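Local coordinates for transcriptional regulator, putative (PDB 2R5F), which probably regulates transcription as a DNA-binding factor of the SorC family, with a domain that probably binds a sugar, at residues Glu37-Lys40 / Gln41-Ser45; Leu252-Val256 / Gly257-Gly261; His49-Glu52 / Thr53-Ala57; Met216-Gly219 / Lys220-Ser223. All coordinates share one frame; numbering follows the deposited sequence. Where two conformers were deposited one is given.

Contact 1: residues Glu37-Lys40 / Gln41-Ser45; sequences ESIK and QAIGS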
ATOM      1  N   GLU A  37      -2.886 -13.160 -10.255  1.00 40.53           N
ATOM      2  CA  GLU A  37      -3.909 -12.191 -10.692  1.00 39.58           C
ATOM      3  C   GLU A  37      -5.224 -12.379  -9.939  1.00 37.88           C
ATOM      4  O   GLU A  37      -5.878 -11.409  -9.564  1.00 36.05           O
ATOM      5  CB  GLU A  37      -4.130 -12.285 -12.210  1.00 40.23           C
ATOM      6  CG  GLU A  37      -5.171 -11.297 -12.797  1.00 43.49           C
ATOM      7  CD  GLU A  37      -4.835  -9.800 -12.592  1.00 47.02           C
ATOM      8  OE1 GLU A  37      -3.739  -9.469 -12.073  1.00 47.61           O
ATOM      9  OE2 GLU A  37      -5.682  -8.948 -12.967  1.00 48.14           O
ATOM     10  N   SER A  38      -5.611 -13.638  -9.736  1.00 36.74           N
ATOM     11  CA  SER A  38      -6.773 -13.942  -8.917  1.00 36.09           C
ATOM     12  C   SER A  38      -6.582 -13.431  -7.487  1.00 35.86           C
ATOM     13  O   SER A  38      -7.511 -12.899  -6.888  1.00 35.29           O
ATOM     14  CB  SER A  38      -7.047 -15.427  -8.881  1.00 35.50           C
ATOM     15  OG  SER A  38      -8.218 -15.642  -8.121  1.00 36.45           O
ATOM     16  N   ILE A  39      -5.373 -13.616  -6.954  1.00 35.96           N
ATOM     17  CA  ILE A  39      -4.994 -13.097  -5.643  1.00 36.09           C
ATOM     18  C   ILE A  39      -5.044 -11.568  -5.580  1.00 36.32           C
ATOM     19  O   ILE A  39      -5.542 -11.014  -4.608  1.00 36.33           O
ATOM     20  CB  ILE A  39      -3.601 -13.612  -5.190  1.00 35.95           C
ATOM     21  CG1 ILE A  39      -3.688 -15.091  -4.795  1.00 36.03           C
ATOM     22  CG2 ILE A  39      -3.056 -12.740  -4.015  1.00 37.47           C
ATOM     23  CD1 ILE A  39      -2.355 -15.792  -4.691  1.00 38.26           C
ATOM     24  N   LYS A  40      -4.542 -10.885  -6.609  1.00 37.30           N
ATOM     25  CA  LYS A  40      -4.536  -9.415  -6.600  1.00 37.75           C
ATOM     26  C   LYS A  40      -5.955  -8.870  -6.591  1.00 37.30           C
ATOM     27  O   LYS A  40      -6.220  -7.883  -5.906  1.00 36.25           O
ATOM     28  CB  LYS A  40      -3.801  -8.821  -7.797  1.00 38.75           C
ATOM     29  CG  LYS A  40      -2.280  -8.862  -7.730  1.00 40.24           C
ATOM     30  CD  LYS A  40      -1.686  -7.893  -8.759  1.00 40.17           C
ATOM     31  CE  LYS A  40      -1.255  -8.583 -10.008  1.00 44.64           C
ATOM     32  NZ  LYS A  40      -1.072  -7.593 -11.087  1.00 46.02           N
ATOM     33  N   GLN A  41      -6.854  -9.544  -7.319  1.00 36.50           N
ATOM     34  CA  GLN A  41      -8.245  -9.095  -7.472  1.00 36.77           C
ATOM     35  C   GLN A  41      -9.071  -9.289  -6.202  1.00 36.09           C
ATOM     36  O   GLN A  41      -9.926  -8.459  -5.894  1.00 35.29           O
ATOM     37  CB  GLN A  41      -8.958  -9.812  -8.643  1.00 37.10           C
ATOM     38  CG  GLN A  41      -8.484  -9.458 -10.103  1.00 39.05           C
ATOM     39  CD  GLN A  41      -8.405  -7.950 -10.408  1.00 40.57           C
ATOM     40  OE1 GLN A  41      -9.103  -7.137  -9.811  1.00 41.23           O
ATOM     41  NE2 GLN A  41      -7.532  -7.584 -11.347  1.00 41.22           N
ATOM     42  N   ALA A  42      -8.841 -10.409  -5.507  1.00 35.07           N
ATOM     43  CA  ALA A  42      -9.440 -10.660  -4.191  1.00 34.66           C
ATOM     44  C   ALA A  42      -8.971  -9.627  -3.163  1.00 34.25           C
ATOM     45  O   ALA A  42      -9.770  -9.114  -2.387  1.00 34.56           O
ATOM     46  CB  ALA A  42      -9.141 -12.117  -3.703  1.00 33.72           C
ATOM     47  N   ILE A  43      -7.668  -9.353  -3.134  1.00 34.68           N
ATOM     48  CA  ILE A  43      -7.111  -8.335  -2.210  1.00 34.36           C
ATOM     49  C   ILE A  43      -7.642  -6.947  -2.547  1.00 35.44           C
ATOM     50  O   ILE A  43      -8.125  -6.220  -1.657  1.00 35.78           O
ATOM     51  CB  ILE A  43      -5.546  -8.355  -2.152  1.00 34.28           C
ATOM     52  CG1 ILE A  43      -5.068  -9.655  -1.484  1.00 34.35           C
ATOM     53  CG2 ILE A  43      -4.994  -7.127  -1.347  1.00 33.13           C
ATOM     54  CD1 ILE A  43      -3.647  -9.988  -1.799  1.00 31.24           C
ATOM     55  N   GLY A  44      -7.552  -6.570  -3.821  1.00 35.74           N
ATOM     56  CA  GLY A  44      -8.101  -5.273  -4.263  1.00 37.33           C
ATOM     57  C   GLY A  44      -9.567  -5.112  -3.897  1.00 37.70           C
ATOM     58  O   GLY A  44      -9.974  -4.095  -3.349  1.00 39.58           O
ATOM     59  N   SER A  45     -10.370  -6.118  -4.178  1.00 37.85           N
ATOM     60  CA  SER A  45     -11.799  -6.078  -3.823  1.00 37.12           C
ATOM     61  C   SER A  45     -12.070  -5.896  -2.330  1.00 36.64           C
ATOM     62  O   SER A  45     -12.913  -5.090  -1.945  1.00 35.55           O
ATOM     63  CB  SER A  45     -12.515  -7.333  -4.325  1.00 37.31           C
ATOM     64  OG  SER A  45     -13.854  -7.305  -3.859  1.00 39.42           O
TER
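Q41 stands one turn after E37 and meets it twice. Its N bonds to E37 O in the ordinary helical way, and its side chain turns back to reach the carboxylate: Q41 NE2 donates to E37 OE2 at 2.8 Å, with an N-H...O angle of 157°. The oxygen lies in the plane of the amide, but the amide comes to it from above the carboxylate plane, the two flat groups being 71° apart. The first torsion of Q41 lays its CG 3.3 Å from E37 O, and the bend at chi2 (-50°) then swings the amide back toward E37. The other end of the amide, OE1, is bonded to H76. E37 has a second, weaker partner in its own turn: K40 NZ forms a long salt bridge to E37 OE1 at 3.4 Å, so each carboxylate oxygen faces a different donor. A42 follows, its N bonded to S38 O and its CB resting 3.7 Å from that same carbonyl oxygen. I43 lies alongside I39, both side chains pointing the same way; CD1 of I43 touches CG2 of I39 at 3.6 Å. I43 rests on V28 and I253, I39 on D255. G44 N closes the series on K40 O at 2.8 Å, and S45 N bonds back to Q41 O. The spacing of four residues is that of an amphipathic alpha-helix: I39 and I43 form the apolar stripe against the parallel strands 24-28 and 251-255 of the mixed sheet in this Rossmann-like domain, while E37, K40 and Q41 make an i to i+3 and i to i+4 polar network on a more exposed flank.

Contact 2: residues Leu252-Val256 / Gly257-Gly261; sequences LITDV and GTARG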
ATOM      1  N   LEU A 252      -3.038  -5.519   7.272  1.00 38.51           N
ATOM      2  CA  LEU A 252      -2.594  -6.264   6.104  1.00 37.91           C
ATOM      3  C   LEU A 252      -3.777  -6.983   5.553  1.00 37.31           C
ATOM      4  O   LEU A 252      -4.474  -7.652   6.300  1.00 37.43           O
ATOM      5  CB  LEU A 252      -1.498  -7.277   6.488  1.00 37.42           C
ATOM      6  CG  LEU A 252      -1.141  -8.328   5.451  1.00 37.79           C
ATOM      7  CD1 LEU A 252      -0.368  -7.755   4.239  1.00 37.15           C
ATOM      8  CD2 LEU A 252      -0.378  -9.463   6.181  1.00 38.91           C
ATOM      9  N   ILE A 253      -4.019  -6.815   4.256  1.00 37.27           N
ATOM     10  CA  ILE A 253      -4.986  -7.623   3.531  1.00 37.83           C
ATOM     11  C   ILE A 253      -4.231  -8.553   2.577  1.00 38.60           C
ATOM     12  O   ILE A 253      -3.418  -8.097   1.780  1.00 37.43           O
ATOM     13  CB  ILE A 253      -5.981  -6.768   2.734  1.00 38.58           C
ATOM     14  CG1 ILE A 253      -6.686  -5.763   3.691  1.00 38.39           C
ATOM     15  CG2 ILE A 253      -6.963  -7.693   2.009  1.00 36.18           C
ATOM     16  CD1 ILE A 253      -7.581  -4.713   2.954  1.00 37.45           C
ATOM     17  N   THR A 254      -4.477  -9.862   2.711  1.00 38.27           N
ATOM     18  CA  THR A 254      -3.704 -10.852   2.002  1.00 37.07           C
ATOM     19  C   THR A 254      -4.540 -12.097   1.776  1.00 37.19           C
ATOM     20  O   THR A 254      -5.613 -12.254   2.351  1.00 38.11           O
ATOM     21  CB  THR A 254      -2.369 -11.202   2.770  1.00 37.14           C
ATOM     22  OG1 THR A 254      -1.514 -11.926   1.887  1.00 37.97           O
ATOM     23  CG2 THR A 254      -2.598 -12.016   4.041  1.00 33.86           C
ATOM     24  N   ASP A 255      -4.056 -13.002   0.952  1.00 38.02           N
ATOM     25  CA  ASP A 255      -4.809 -14.242   0.662  1.00 38.39           C
ATOM     26  C   ASP A 255      -4.504 -15.357   1.670  1.00 37.42           C
ATOM     27  O   ASP A 255      -3.566 -15.236   2.468  1.00 37.53           O
ATOM     28  CB  ASP A 255      -4.481 -14.711  -0.766  1.00 39.19           C
ATOM     29  CG  ASP A 255      -2.997 -14.964  -0.952  1.00 39.93           C
ATOM     30  OD1 ASP A 255      -2.235 -13.986  -0.968  1.00 36.74           O
ATOM     31  OD2 ASP A 255      -2.597 -16.142  -1.040  1.00 42.91           O
ATOM     32  N   VAL A 256      -5.281 -16.447   1.618  1.00 37.54           N
ATOM     33  CA  VAL A 256      -5.107 -17.598   2.513  1.00 37.81           C
ATOM     34  C   VAL A 256      -3.721 -18.252   2.411  1.00 37.07           C
ATOM     35  O   VAL A 256      -3.116 -18.573   3.408  1.00 36.91           O
ATOM     36  CB  VAL A 256      -6.161 -18.769   2.252  1.00 38.10           C
ATOM     37  CG1 VAL A 256      -6.013 -19.860   3.305  1.00 39.29           C
ATOM     38  CG2 VAL A 256      -7.547 -18.290   2.255  1.00 37.83           C
ATOM     39  N   GLY A 257      -3.245 -18.497   1.203  1.00 37.65           N
ATOM     40  CA  GLY A 257      -1.976 -19.226   1.034  1.00 37.26           C
ATOM     41  C   GLY A 257      -0.864 -18.416   1.659  1.00 37.15           C
ATOM     42  O   GLY A 257      -0.057 -18.957   2.424  1.00 38.88           O
ATOM     43  N   THR A 258      -0.842 -17.120   1.358  1.00 36.01           N
ATOM     44  CA  THR A 258       0.139 -16.204   1.914  1.00 36.34           C
ATOM     45  C   THR A 258       0.053 -16.170   3.431  1.00 36.10           C
ATOM     46  O   THR A 258       1.066 -16.225   4.097  1.00 36.01           O
ATOM     47  CB  THR A 258      -0.010 -14.760   1.355  1.00 36.33           C
ATOM     48  OG1 THR A 258       0.110 -14.800  -0.078  1.00 35.84           O
ATOM     49  CG2 THR A 258       1.093 -13.838   1.919  1.00 37.09           C
ATOM     50  N   ALA A 259      -1.159 -16.055   3.955  1.00 36.81           N
ATOM     51  CA  ALA A 259      -1.379 -15.970   5.386  1.00 38.10           C
ATOM     52  C   ALA A 259      -0.875 -17.235   6.063  1.00 38.56           C
ATOM     53  O   ALA A 259      -0.307 -17.169   7.148  1.00 38.68           O
ATOM     54  CB  ALA A 259      -2.859 -15.753   5.683  1.00 37.50           C
ATOM     55  N   ARG A 260      -1.084 -18.381   5.412  1.00 39.48           N
ATOM     56  CA  ARG A 260      -0.574 -19.666   5.903  1.00 40.26           C
ATOM     57  C   ARG A 260       0.956 -19.750   5.836  1.00 39.79           C
ATOM     58  O   ARG A 260       1.579 -20.220   6.765  1.00 39.83           O
ATOM     59  CB  ARG A 260      -1.280 -20.838   5.214  1.00 40.75           C
ATOM     60  CG  ARG A 260      -2.684 -21.147   5.833  1.00 42.60           C
ATOM     61  CD  ARG A 260      -3.501 -22.195   5.067  1.00 42.61           C
ATOM     62  NE  ARG A 260      -4.880 -22.306   5.588  1.00 46.99           N
ATOM     63  CZ  ARG A 260      -5.900 -22.870   4.927  1.00 49.67           C
ATOM     64  NH1 ARG A 260      -7.117 -22.912   5.470  1.00 50.08           N
ATOM     65  NH2 ARG A 260      -5.717 -23.383   3.712  1.00 49.77           N
ATOM     66  N   GLY A 261       1.561 -19.275   4.747  1.00 39.42           N
ATOM     67  CA  GLY A 261       3.019 -19.151   4.668  1.00 39.45           C
ATOM     68  C   GLY A 261       3.679 -18.327   5.776  1.00 39.80           C
ATOM     69  O   GLY A 261       4.739 -18.716   6.293  1.00 39.63           O
TER
HETATM   70  O   HOH W   1      -4.358 -18.190  -1.705  1.00 37.88           O
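V256 lays its CG1 over the guanidinium of R260, 3.4 Å from R260 CZ and above the centre of the plane. The two side chains run side by side in the same direction, the arginine extended from CG to NE; chi1 of V256 (-174°) turns CG1 away from its own N and toward that flat group. Their backbones are joined as well, R260 N bonding to V256 O. D255 holds the helix start with both carboxylate oxygens. D255 OD1 accepts from T258 OG1 at 2.6 Å, on its syn side, while OD2 accepts from T258 N at 3.1 Å, the donor lying well above the carboxylate plane. A water that donates to OD2 and accepts from G257 N ties in a further amide of the first turn. The T258 hydroxyl is also hydrogen-bonded to G233 N. T254 OG1, bonded to A231 O, packs 3.2 Å from T258 CG2, and T254 CG2 lies near A259 CB, which also faces L12 and L16 of helix 10-20. Strand 252-255 and helix 257-261 meet at 107°, joined by an aspartate N-cap at the C-terminal end of a strand parallel to both its neighbours, 24-28 and 226-230, as in Rossmann-like folds.

Contact 3: residues His49-Glu52 / Thr53-Ala57; sequences HYLE and TSLSA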
ATOM      1  N   HIS A  49     -13.678  -2.433  -0.264  0.50 42.46           N
ATOM      2  CA  HIS A  49     -14.730  -2.544   0.752  0.50 43.32           C
ATOM      3  C   HIS A  49     -14.268  -1.938   2.077  0.50 43.47           C
ATOM      4  O   HIS A  49     -15.016  -1.206   2.715  0.50 43.68           O
ATOM      5  CB  HIS A  49     -15.146  -4.018   0.960  0.50 43.26           C
ATOM      6  CG  HIS A  49     -15.987  -4.590  -0.146  0.50 44.22           C
ATOM      7  ND1 HIS A  49     -15.705  -4.396  -1.484  0.50 45.33           N
ATOM      8  CD2 HIS A  49     -17.085  -5.383  -0.107  0.50 45.11           C
ATOM      9  CE1 HIS A  49     -16.604  -5.030  -2.219  0.50 46.63           C
ATOM     10  NE2 HIS A  49     -17.452  -5.640  -1.408  0.50 45.58           N
ATOM     11  N   TYR A  50     -13.041  -2.268   2.484  1.00 43.92           N
ATOM     12  CA  TYR A  50     -12.388  -1.703   3.680  1.00 44.76           C
ATOM     13  C   TYR A  50     -12.445  -0.169   3.702  1.00 46.14           C
ATOM     14  O   TYR A  50     -12.781   0.453   4.721  1.00 45.94           O
ATOM     15  CB  TYR A  50     -10.921  -2.155   3.747  1.00 44.84           C
ATOM     16  CG  TYR A  50     -10.160  -1.577   4.926  1.00 45.44           C
ATOM     17  CD1 TYR A  50     -10.201  -2.193   6.181  1.00 45.78           C
ATOM     18  CD2 TYR A  50      -9.425  -0.409   4.798  1.00 45.86           C
ATOM     19  CE1 TYR A  50      -9.531  -1.652   7.271  1.00 45.34           C
ATOM     20  CE2 TYR A  50      -8.735   0.138   5.892  1.00 46.34           C
ATOM     21  CZ  TYR A  50      -8.796  -0.489   7.119  1.00 45.49           C
ATOM     22  OH  TYR A  50      -8.122   0.055   8.201  1.00 46.71           O
ATOM     23  N   LEU A  51     -12.108   0.423   2.564  1.00 47.53           N
ATOM     24  CA  LEU A  51     -12.038   1.857   2.400  1.00 49.05           C
ATOM     25  C   LEU A  51     -13.450   2.432   2.376  1.00 50.44           C
ATOM     26  O   LEU A  51     -13.661   3.558   2.809  1.00 51.54           O
ATOM     27  CB  LEU A  51     -11.311   2.176   1.096  1.00 48.74           C
ATOM     28  CG  LEU A  51     -10.154   3.153   1.210  1.00 48.95           C
ATOM     29  CD1 LEU A  51      -8.933   2.421   1.649  1.00 47.69           C
ATOM     30  CD2 LEU A  51      -9.914   3.896  -0.115  1.00 48.49           C
ATOM     31  N   GLU A  52     -14.413   1.657   1.873  1.00 51.61           N
ATOM     32  CA  GLU A  52     -15.840   2.010   1.948  1.00 52.51           C
ATOM     33  C   GLU A  52     -16.410   2.017   3.360  1.00 51.92           C
ATOM     34  O   GLU A  52     -17.372   2.709   3.624  1.00 52.30           O
ATOM     35  CB  GLU A  52     -16.682   1.024   1.146  1.00 53.20           C
ATOM     36  CG  GLU A  52     -16.839   1.343  -0.316  1.00 56.76           C
ATOM     37  CD  GLU A  52     -16.977   0.081  -1.158  1.00 60.04           C
ATOM     38  OE1 GLU A  52     -17.781  -0.817  -0.789  1.00 60.50           O
ATOM     39  OE2 GLU A  52     -16.270  -0.005  -2.189  1.00 61.98           O
ATOM     40  N   THR A  53     -15.858   1.221   4.263  1.00 51.56           N
ATOM     41  CA  THR A  53     -16.427   1.138   5.594  1.00 50.95           C
ATOM     42  C   THR A  53     -15.530   1.705   6.699  1.00 50.47           C
ATOM     43  O   THR A  53     -15.994   1.971   7.805  1.00 49.87           O
ATOM     44  CB  THR A  53     -16.889  -0.305   5.927  1.00 51.41           C
ATOM     45  OG1 THR A  53     -15.764  -1.148   6.189  1.00 51.58           O
ATOM     46  CG2 THR A  53     -17.715  -0.898   4.771  1.00 51.90           C
ATOM     47  N   SER A  54     -14.249   1.897   6.388  1.00 50.13           N
ATOM     48  CA  SER A  54     -13.249   2.289   7.386  1.00 49.19           C
ATOM     49  C   SER A  54     -12.592   3.609   7.069  1.00 48.35           C
ATOM     50  O   SER A  54     -11.723   4.042   7.804  1.00 48.43           O
ATOM     51  CB  SER A  54     -12.168   1.207   7.549  1.00 49.10           C
ATOM     52  OG  SER A  54     -12.762  -0.048   7.869  1.00 50.66           O
ATOM     53  N   LEU A  55     -12.998   4.250   5.979  1.00 47.72           N
ATOM     54  CA  LEU A  55     -12.471   5.578   5.654  1.00 47.17           C
ATOM     55  C   LEU A  55     -13.271   6.704   6.281  1.00 47.45           C
ATOM     56  O   LEU A  55     -14.516   6.685   6.312  1.00 47.65           O
ATOM     57  CB  LEU A  55     -12.357   5.780   4.127  1.00 47.30           C
ATOM     58  CG  LEU A  55     -11.666   7.023   3.542  1.00 46.72           C
ATOM     59  CD1 LEU A  55     -10.182   7.149   3.993  1.00 41.81           C
ATOM     60  CD2 LEU A  55     -11.803   6.992   2.017  1.00 45.56           C
ATOM     61  N   SER A  56     -12.531   7.689   6.781  1.00 47.42           N
ATOM     62  CA  SER A  56     -13.086   8.896   7.379  1.00 46.69           C
ATOM     63  C   SER A  56     -12.878  10.080   6.415  1.00 46.84           C
ATOM     64  O   SER A  56     -11.920  10.087   5.638  1.00 46.69           O
ATOM     65  CB  SER A  56     -12.377   9.177   8.699  1.00 46.44           C
ATOM     66  OG  SER A  56     -12.583  10.521   9.112  1.00 46.00           O
ATOM     67  N   ALA A  57     -13.758  11.078   6.489  1.00 46.59           N
ATOM     68  CA  ALA A  57     -13.668  12.262   5.632  1.00 46.40           C
ATOM     69  C   ALA A  57     -12.485  13.143   6.029  1.00 46.40           C
ATOM     70  O   ALA A  57     -12.033  13.980   5.239  1.00 46.43           O
ATOM     71  CB  ALA A  57     -14.967  13.055   5.657  1.00 46.30           C
TER
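Y50 and S54 meet face-on: S54 CB sits over the centre of the Y50 ring, 3.8 Å from its centroid and 11° off the ring normal, a CH-pi contact. Two torsions set this up. Chi1 of Y50 (178°) sends the ring forward, toward the C-terminal end of the helix, where S54 lies, and S54 keeps OG beside its backbone N (chi1 -55°), which places the hydroxyl over the CD1-CE1 side of the ring, 3.7 Å from Y50 CE1. The phenol OH is held from outside by R226 NE. T53 keeps its CG2 beside its own backbone N, which brings T53 CG2 to 3.4 Å from H49 O. L51 and L55 meet more loosely, CD2 to CD2 at 4.2 Å. The backbone bonds show a helix running down: T53 N reaches H49 O weakly and Y50 O at 3.2 Å, the latter from far above the carbonyl plane, and S54 N to Y50 O is also weak. L55 and S56 are extended. Beneath, Y50 packs on Q24 and I26 of strand 24-28 and on L228 of strand 226-230, L51 reaches L228 and I157, and L55 rests on L155, so the end of helix 36-54 spans three strands of the sheet.

Contact 4: residues Met216-Gly219 / Lys220-Ser223; sequences MGLG and KLRS
K220 folds its side chain back over the residues that precede the helix, M216 and G217. K220 CB begins 3.8 Å from CG of M216, a selenomethionine in this crystal, and 3.7 Å from G217 O. CG and CD carry the chain on, straight at chi2 and then bent at chi3 (-80°) and again at chi4 (-65°), which curls the end back toward the backbone of G217. K220 CE arrives there 3.2 Å from G217 N and also comes within 4.0 Å of M216 CG. NZ, at the tip, stands beside N and CA of G217. The lysine and M216 therefore cross at a slant, aliphatic part against aliphatic part, and the ammonium end lies beside the peptide. On the buried side M216 bends at chi3, and its SE settles 4.4 Å from L221 CD1; F150, I153 and I224 close round the selenomethionine. L218 and L221 also pack on each other, CD2 to CD2. Two backbone bonds form the turn, L221 N to G217 O and R222 N to L218 O; at its far end the S223 side chain donates OG to K220 O at 3.0 Å. G217 is the N-cap of this helix, which follows strand 214-215 and precedes strand 226-230: a short helix of little more than one turn whose leucines face inward and whose lysine lies back across the N-terminal end.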
HETATM    1  N   MSE A 216       8.113   8.463  -0.158  1.00 54.74           N
HETATM    2  CA  MSE A 216       8.179   8.511   1.296  1.00 55.98           C
HETATM    3  C   MSE A 216       9.146   7.466   1.846  1.00 54.27           C
HETATM    4  O   MSE A 216       9.209   6.329   1.330  1.00 54.18           O
HETATM    5  CB  MSE A 216       6.798   8.279   1.880  1.00 55.65           C
HETATM    6  CG  MSE A 216       6.710   8.664   3.335  1.00 57.36           C
HETATM    7 SE   MSE A 216       5.040   8.060   4.030  0.80 62.82          SE
HETATM    8  CE  MSE A 216       3.933   9.588   3.535  1.00 58.05           C
ATOM      9  N   GLY A 217       9.876   7.851   2.897  1.00 53.20           N
ATOM     10  CA  GLY A 217      10.879   6.998   3.544  1.00 51.31           C
ATOM     11  C   GLY A 217      10.241   6.041   4.536  1.00 50.58           C
ATOM     12  O   GLY A 217       9.074   6.217   4.903  1.00 50.24           O
ATOM     13  N   LEU A 218      11.003   5.036   4.981  1.00 49.29           N
ATOM     14  CA  LEU A 218      10.459   3.964   5.838  1.00 48.20           C
ATOM     15  C   LEU A 218      10.203   4.420   7.266  1.00 48.45           C
ATOM     16  O   LEU A 218       9.210   4.022   7.875  1.00 48.02           O
ATOM     17  CB  LEU A 218      11.343   2.722   5.824  1.00 47.33           C
ATOM     18  CG  LEU A 218      11.357   1.917   4.528  1.00 45.49           C
ATOM     19  CD1 LEU A 218      12.470   0.870   4.525  1.00 46.09           C
ATOM     20  CD2 LEU A 218      10.007   1.277   4.264  1.00 44.19           C
ATOM     21  N   GLY A 219      11.105   5.255   7.785  1.00 48.41           N
ATOM     22  CA  GLY A 219      10.922   5.920   9.067  1.00 48.70           C
ATOM     23  C   GLY A 219       9.662   6.766   9.120  1.00 48.49           C
ATOM     24  O   GLY A 219       8.910   6.677  10.082  1.00 48.73           O
ATOM     25  N   LYS A 220       9.441   7.590   8.100  1.00 49.13           N
ATOM     26  CA  LYS A 220       8.203   8.372   7.983  1.00 50.15           C
ATOM     27  C   LYS A 220       6.972   7.449   7.945  1.00 50.08           C
ATOM     28  O   LYS A 220       5.946   7.730   8.575  1.00 50.74           O
ATOM     29  CB  LYS A 220       8.229   9.285   6.748  1.00 49.89           C
ATOM     30  CG  LYS A 220       9.230  10.431   6.801  1.00 51.14           C
ATOM     31  CD  LYS A 220       9.224  11.288   5.519  1.00 52.39           C
ATOM     32  CE  LYS A 220      10.031  10.645   4.364  1.00 54.29           C
ATOM     33  NZ  LYS A 220      11.496  10.571   4.706  1.00 54.68           N
ATOM     34  N   LEU A 221       7.090   6.336   7.228  1.00 49.82           N
ATOM     35  CA  LEU A 221       5.990   5.386   7.081  1.00 49.69           C
ATOM     36  C   LEU A 221       5.585   4.813   8.428  1.00 50.26           C
ATOM     37  O   LEU A 221       4.406   4.753   8.754  1.00 50.58           O
ATOM     38  CB  LEU A 221       6.383   4.262   6.126  1.00 49.20           C
ATOM     39  CG  LEU A 221       5.342   3.218   5.720  1.00 48.56           C
ATOM     40  CD1 LEU A 221       4.272   3.827   4.810  1.00 42.95           C
ATOM     41  CD2 LEU A 221       6.032   2.025   5.076  1.00 48.91           C
ATOM     42  N   ARG A 222       6.574   4.429   9.222  1.00 51.07           N
ATOM     43  CA  ARG A 222       6.325   3.767  10.496  1.00 52.00           C
ATOM     44  C   ARG A 222       5.451   4.609  11.451  1.00 51.90           C
ATOM     45  O   ARG A 222       4.602   4.059  12.150  1.00 52.52           O
ATOM     46  CB  ARG A 222       7.654   3.361  11.144  1.00 52.08           C
ATOM     47  CG  ARG A 222       7.591   2.065  11.927  1.00 53.25           C
ATOM     48  CD  ARG A 222       7.304   2.323  13.399  1.00 56.78           C
ATOM     49  NE  ARG A 222       7.747   1.223  14.256  1.00 57.50           N
ATOM     50  CZ  ARG A 222       6.994   0.167  14.550  1.00 59.19           C
ATOM     51  NH1 ARG A 222       5.765   0.077  14.039  1.00 59.10           N
ATOM     52  NH2 ARG A 222       7.463  -0.796  15.345  1.00 57.77           N
ATOM     53  N   SER A 223       5.640   5.928  11.455  1.00 51.85           N
ATOM     54  CA  SER A 223       4.867   6.837  12.310  1.00 51.45           C
ATOM     55  C   SER A 223       3.463   7.241  11.811  1.00 50.94           C
ATOM     56  O   SER A 223       2.761   7.982  12.498  1.00 51.48           O
ATOM     57  CB  SER A 223       5.678   8.114  12.554  1.00 51.63           C
ATOM     58  OG  SER A 223       5.852   8.816  11.336  1.00 53.00           O
TER

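Contacts 1 and 3 are two parts of helix 36-54: the first lies in its regular body, with a polar network on one flank, and the second at its fraying end, where a CH-pi contact and weak backbone bonds take over. Contact 2 joins a strand to a helix and touches contact 1, I39 and I43 packing against I253, T254 and D255; it reaches contact 3 through I253 and Y50. Contact 4 stands apart, about 12 Å from contact 2 between nearest atoms. I39/I43, Y50/L51, L218/L221 and the T254-D255-T258-A259 cluster are buried, whereas E37, E52, R260, K220 and R222 lie exposed; D255 is a buried charge, met by T258.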